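Putative SnoaL-like polyketide cyclase (Shewanella denitrificans, PDB 3LZA) is of unconfirmed function but is probably a SnoaL-like, NTF2-type protein related to polyketide cyclases. Local coordinates at residues D5-I8 and E9-L12; H23-Q26 and T27-K30. All coordinates share one frame; numbering follows the deposited sequence. Where two conformers were deposited one is given.

Contact 1 (D5-I8 and E9-L12); sequences DRPI and EQQL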
loop_
_atom_site.group_PDB
_atom_site.type_symbol
_atom_site.label_atom_id
_atom_site.label_comp_id
_atom_site.label_asym_id
_atom_site.label_seq_id
_atom_site.Cartn_x
_atom_site.Cartn_y
_atom_site.Cartn_z
ATOM N N ASP A 5 -14.830 -18.367 3.297
ATOM C CA ASP A 5 -15.046 -17.694 4.609
ATOM C C ASP A 5 -14.527 -16.240 4.588
ATOM O O ASP A 5 -14.639 -15.505 5.579
ATOM C CB ASP A 5 -14.376 -18.493 5.731
ATOM N N ARG A 6 -13.960 -15.820 3.462
ATOM C CA ARG A 6 -13.540 -14.431 3.325
ATOM C C ARG A 6 -14.747 -13.500 3.248
ATOM O O ARG A 6 -15.778 -13.871 2.693
ATOM C CB ARG A 6 -12.670 -14.253 2.084
ATOM C CG ARG A 6 -11.342 -14.953 2.198
ATOM C CD ARG A 6 -10.388 -14.544 1.118
ATOM N NE ARG A 6 -9.101 -15.226 1.282
ATOM C CZ ARG A 6 -8.086 -14.815 2.052
ATOM N NH1 ARG A 6 -8.149 -13.695 2.778
ATOM N NH2 ARG A 6 -6.973 -15.549 2.091
ATOM N N PRO A 7 -14.617 -12.279 3.797
ATOM C CA PRO A 7 -15.675 -11.280 3.679
ATOM C C PRO A 7 -16.071 -11.004 2.225
ATOM O O PRO A 7 -15.229 -11.132 1.317
ATOM C CB PRO A 7 -15.037 -10.007 4.265
ATOM C CG PRO A 7 -13.840 -10.451 5.039
ATOM C CD PRO A 7 -13.554 -11.881 4.736
ATOM N N ILE A 8 -17.307 -10.564 2.015
ATOM C CA ILE A 8 -17.806 -10.264 0.657
ATOM C C ILE A 8 -16.923 -9.266 -0.129
ATOM O O ILE A 8 -16.734 -9.391 -1.345
ATOM C CB ILE A 8 -19.296 -9.811 0.697
ATOM C CG1 ILE A 8 -19.875 -9.569 -0.707
ATOM C CG2 ILE A 8 -19.473 -8.546 1.533
ATOM C CD1 ILE A 8 -20.311 -10.834 -1.433
ATOM N N GLU A 9 -16.360 -8.284 0.559
ATOM C CA GLU A 9 -15.587 -7.271 -0.101
ATOM C C GLU A 9 -14.305 -7.908 -0.636
ATOM O O GLU A 9 -13.811 -7.575 -1.720
ATOM C CB GLU A 9 -15.295 -6.146 0.881
ATOM C CG GLU A 9 -16.555 -5.418 1.363
ATOM C CD GLU A 9 -17.104 -5.912 2.695
ATOM O OE1 GLU A 9 -16.779 -7.033 3.136
ATOM O OE2 GLU A 9 -17.874 -5.149 3.317
ATOM N N GLN A 10 -13.781 -8.865 0.123
ATOM C CA GLN A 10 -12.621 -9.610 -0.339
ATOM C C GLN A 10 -12.930 -10.548 -1.514
ATOM O O GLN A 10 -12.107 -10.701 -2.422
ATOM C CB GLN A 10 -11.988 -10.378 0.807
ATOM C CG GLN A 10 -11.262 -9.471 1.803
ATOM C CD GLN A 10 -10.440 -10.242 2.819
ATOM O OE1 GLN A 10 -9.960 -11.324 2.542
ATOM N NE2 GLN A 10 -10.259 -9.656 4.008
ATOM N N GLN A 11 -14.105 -11.182 -1.495
ATOM C CA GLN A 11 -14.520 -12.032 -2.631
ATOM C C GLN A 11 -14.743 -11.195 -3.899
ATOM O O GLN A 11 -14.334 -11.621 -5.015
ATOM C CB GLN A 11 -15.786 -12.799 -2.263
ATOM C CG GLN A 11 -15.562 -13.797 -1.154
ATOM C CD GLN A 11 -16.829 -14.560 -0.818
ATOM O OE1 GLN A 11 -17.693 -14.744 -1.674
ATOM N NE2 GLN A 11 -16.941 -15.024 0.427
ATOM N N LEU A 12 -15.264 -9.977 -3.723
ATOM C CA LEU A 12 -15.373 -8.995 -4.836
ATOM C C LEU A 12 -14.021 -8.692 -5.420
ATOM O O LEU A 12 -13.840 -8.692 -6.638
ATOM C CB LEU A 12 -15.965 -7.655 -4.379
ATOM C CG LEU A 12 -17.462 -7.440 -4.500
ATOM C CD1 LEU A 12 -17.821 -6.009 -4.097
ATOM C CD2 LEU A 12 -17.917 -7.755 -5.930
#
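Arg6 and Gln10 both start with CG anti to the carbonyl carbon, chi1 -67° and -72°, and both then run on extended. The two chains cross at about a right angle, and their polar ends meet at the crossing. Arg6 NH1 donates to Gln10 OE1 at 3.0 Å. The oxygen sits at the edge of the guanidinium, close to its plane, and NH1 lies in the carbonyl plane of the amide. The other end of that amide is also held: Gln10 NE2 donates to Asn76 OD1 on strand 66-77. Bonds at both ends should fix the rotation of the amide. Its flank rests on the Pro7 ring, with Gln10 NE2 3.8 Å from Pro7 CG. Shortening Gln10 to an alanine is likely to leave the Arg6 guanidinium and Asn76 without their common partner and to take away the amide packed beside the Pro7 ring.

The extended side chain of Gln11 reaches back toward the N-terminus. Its NE2 donates to Arg6 O at 2.8 Å, tilted from the carbonyl plane, with an N-H...O angle of 143°. The bent side chain of Glu9 folds against its neighbours instead. Glu9 OE1 lies 3.5 Å from Ile8 CG2 and 3.6 Å from Pro7 CB.

The backbone bonds of the first turn are Gln11 N to Pro7 O, 3.0 Å, and Leu12 N to Ile8 O, 2.9 Å. Met74 lies against Arg6 and Gln10, so this end of the chain is laid on strand 66-77. The whole is a helix N-terminus with proline at the N-cap, opening helix 8-21 of the SnoaL-like fold.

Contact 2 (H23-Q26 and T27-K30); sequences HDYQ and TLSK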
loop_
_atom_site.group_PDB
_atom_site.type_symbol
_atom_site.label_atom_id
_atom_site.label_comp_id
_atom_site.label_asym_id
_atom_site.label_seq_id
_atom_site.Cartn_x
_atom_site.Cartn_y
_atom_site.Cartn_z
ATOM N N HIS A 23 -7.098 -11.719 -18.383
ATOM C CA HIS A 23 -7.355 -10.899 -19.567
ATOM C C HIS A 23 -8.805 -11.055 -20.066
ATOM O O HIS A 23 -9.082 -11.111 -21.274
ATOM C CB HIS A 23 -6.351 -11.188 -20.694
ATOM C CG HIS A 23 -4.937 -11.331 -20.240
ATOM N ND1 HIS A 23 -4.224 -10.298 -19.659
ATOM C CD2 HIS A 23 -4.096 -12.390 -20.298
ATOM C CE1 HIS A 23 -3.007 -10.727 -19.366
ATOM N NE2 HIS A 23 -2.900 -11.986 -19.755
ATOM N N ASP A 24 -9.738 -11.122 -19.105
ATOM C CA ASP A 24 -11.139 -11.363 -19.418
ATOM C C ASP A 24 -11.880 -10.026 -19.345
ATOM O O ASP A 24 -12.335 -9.614 -18.286
ATOM C CB ASP A 24 -11.703 -12.390 -18.433
ATOM C CG ASP A 24 -13.186 -12.607 -18.552
ATOM O OD1 ASP A 24 -13.854 -12.020 -19.440
ATOM O OD2 ASP A 24 -13.730 -13.377 -17.705
ATOM N N TYR A 25 -12.016 -9.349 -20.483
ATOM C CA TYR A 25 -12.493 -7.963 -20.452
ATOM C C TYR A 25 -14.014 -7.859 -20.425
ATOM O O TYR A 25 -14.560 -6.831 -20.010
ATOM C CB TYR A 25 -11.868 -7.145 -21.588
ATOM C CG TYR A 25 -10.352 -7.262 -21.581
ATOM C CD1 TYR A 25 -9.617 -6.887 -20.447
ATOM C CD2 TYR A 25 -9.653 -7.736 -22.692
ATOM C CE1 TYR A 25 -8.211 -7.010 -20.408
ATOM C CE2 TYR A 25 -8.239 -7.878 -22.661
ATOM C CZ TYR A 25 -7.540 -7.474 -21.512
ATOM O OH TYR A 25 -6.172 -7.585 -21.408
ATOM N N GLN A 26 -14.703 -8.945 -20.808
ATOM C CA GLN A 26 -16.139 -8.984 -20.670
ATOM C C GLN A 26 -16.458 -9.005 -19.195
ATOM O O GLN A 26 -17.244 -8.194 -18.727
ATOM C CB GLN A 26 -16.753 -10.200 -21.408
ATOM C CG GLN A 26 -16.624 -10.173 -22.940
ATOM C CD GLN A 26 -15.270 -10.663 -23.455
ATOM O OE1 GLN A 26 -14.605 -11.480 -22.798
ATOM N NE2 GLN A 26 -14.845 -10.154 -24.624
ATOM N N THR A 27 -15.823 -9.900 -18.441
ATOM C CA THR A 27 -16.033 -9.934 -16.993
ATOM C C THR A 27 -15.492 -8.686 -16.321
ATOM O O THR A 27 -16.149 -8.145 -15.462
ATOM C CB THR A 27 -15.391 -11.193 -16.363
ATOM O OG1 THR A 27 -15.949 -12.325 -16.998
ATOM C CG2 THR A 27 -15.650 -11.313 -14.831
ATOM N N LEU A 28 -14.298 -8.230 -16.693
ATOM C CA LEU A 28 -13.696 -7.083 -16.032
ATOM C C LEU A 28 -14.583 -5.817 -16.171
ATOM O O LEU A 28 -14.792 -5.061 -15.182
ATOM C CB LEU A 28 -12.252 -6.854 -16.535
ATOM C CG LEU A 28 -11.403 -5.886 -15.734
ATOM C CD1 LEU A 28 -11.289 -6.359 -14.263
ATOM C CD2 LEU A 28 -10.054 -5.696 -16.372
ATOM N N SER A 29 -15.145 -5.617 -17.369
ATOM C CA SER A 29 -15.956 -4.450 -17.650
ATOM C C SER A 29 -17.155 -4.338 -16.750
ATOM O O SER A 29 -17.573 -3.224 -16.512
ATOM C CB SER A 29 -16.453 -4.393 -19.106
ATOM O OG SER A 29 -17.386 -5.401 -19.399
ATOM N N LYS A 30 -17.720 -5.457 -16.272
ATOM C CA LYS A 30 -18.799 -5.414 -15.262
ATOM C C LYS A 30 -18.452 -4.648 -13.965
ATOM O O LYS A 30 -19.369 -4.159 -13.253
ATOM C CB LYS A 30 -19.271 -6.835 -14.833
ATOM C CG LYS A 30 -19.761 -7.804 -15.921
ATOM C CD LYS A 30 -20.689 -7.186 -16.965
ATOM C CE LYS A 30 -21.028 -8.201 -18.077
ATOM N NZ LYS A 30 -20.114 -8.028 -19.283
#
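Asp24 and Thr27 form the tight part of this contact. Asp24 is the N-cap of helix 25-29. Its CG stands anti to the backbone N, chi1 173°, which carries the carboxylate alongside the first turn. Thr27 N donates to Asp24 OD1 at 3.1 Å, nearly straight at 171°. Thr27 OG1 donates to Asp24 OD2 at 2.6 Å. Both donors belong to Thr27 and come over the same face of the carboxylate, well out of its plane. The backbone adds Leu28 N to Asp24 O, 2.9 Å.

The outer side is more open to solvent, with Gln26 and Lys30 exposed, and it holds by polar bonds. Two side chains converge on the carbonyl of Gln26. Lys30 bends its chain back, and its NZ hydrogen-bonds to Gln26 O at 2.9 Å. Ser29 OG hydrogen-bonds to Gln26 O at 2.9 Å from the opposite face of the carbonyl plane. Together they supply an oxygen that Lys30 N does not reach; Lys30 N gives only a weak bond, to Thr27 O.

Apolar packing within the turn is slight: Leu28 CD2 lies 4.3 Å from Tyr25 CD1, at the ring edge. Tyr25 packs on Leu57, Gln58 and His61 of helix 50-61. Leu28, buried, packs on Leu57 and on Tyr16, Ala19 and Leu20 of helix 8-21.

Contacts 1 and 2 come in series along the chain. Contact 1 starts helix 8-21. That helix ends in a Schellman motif at His23, and contact 2 then caps and opens helix 25-29. Their centres lie 19 Å apart and their nearest atoms about 8 Å, so they do not touch. Helix 8-21 links them. Residues 5-12 reach strand 66-77, an outermost strand of the mixed sheet within this chain. Residues 23-30 pack on the far part of the same helix and on helix 50-61. The two contacts thus fix the start of helix 8-21, beside the sheet, and the turn out of it, among the helices. No second chain of the assembly touches either contact.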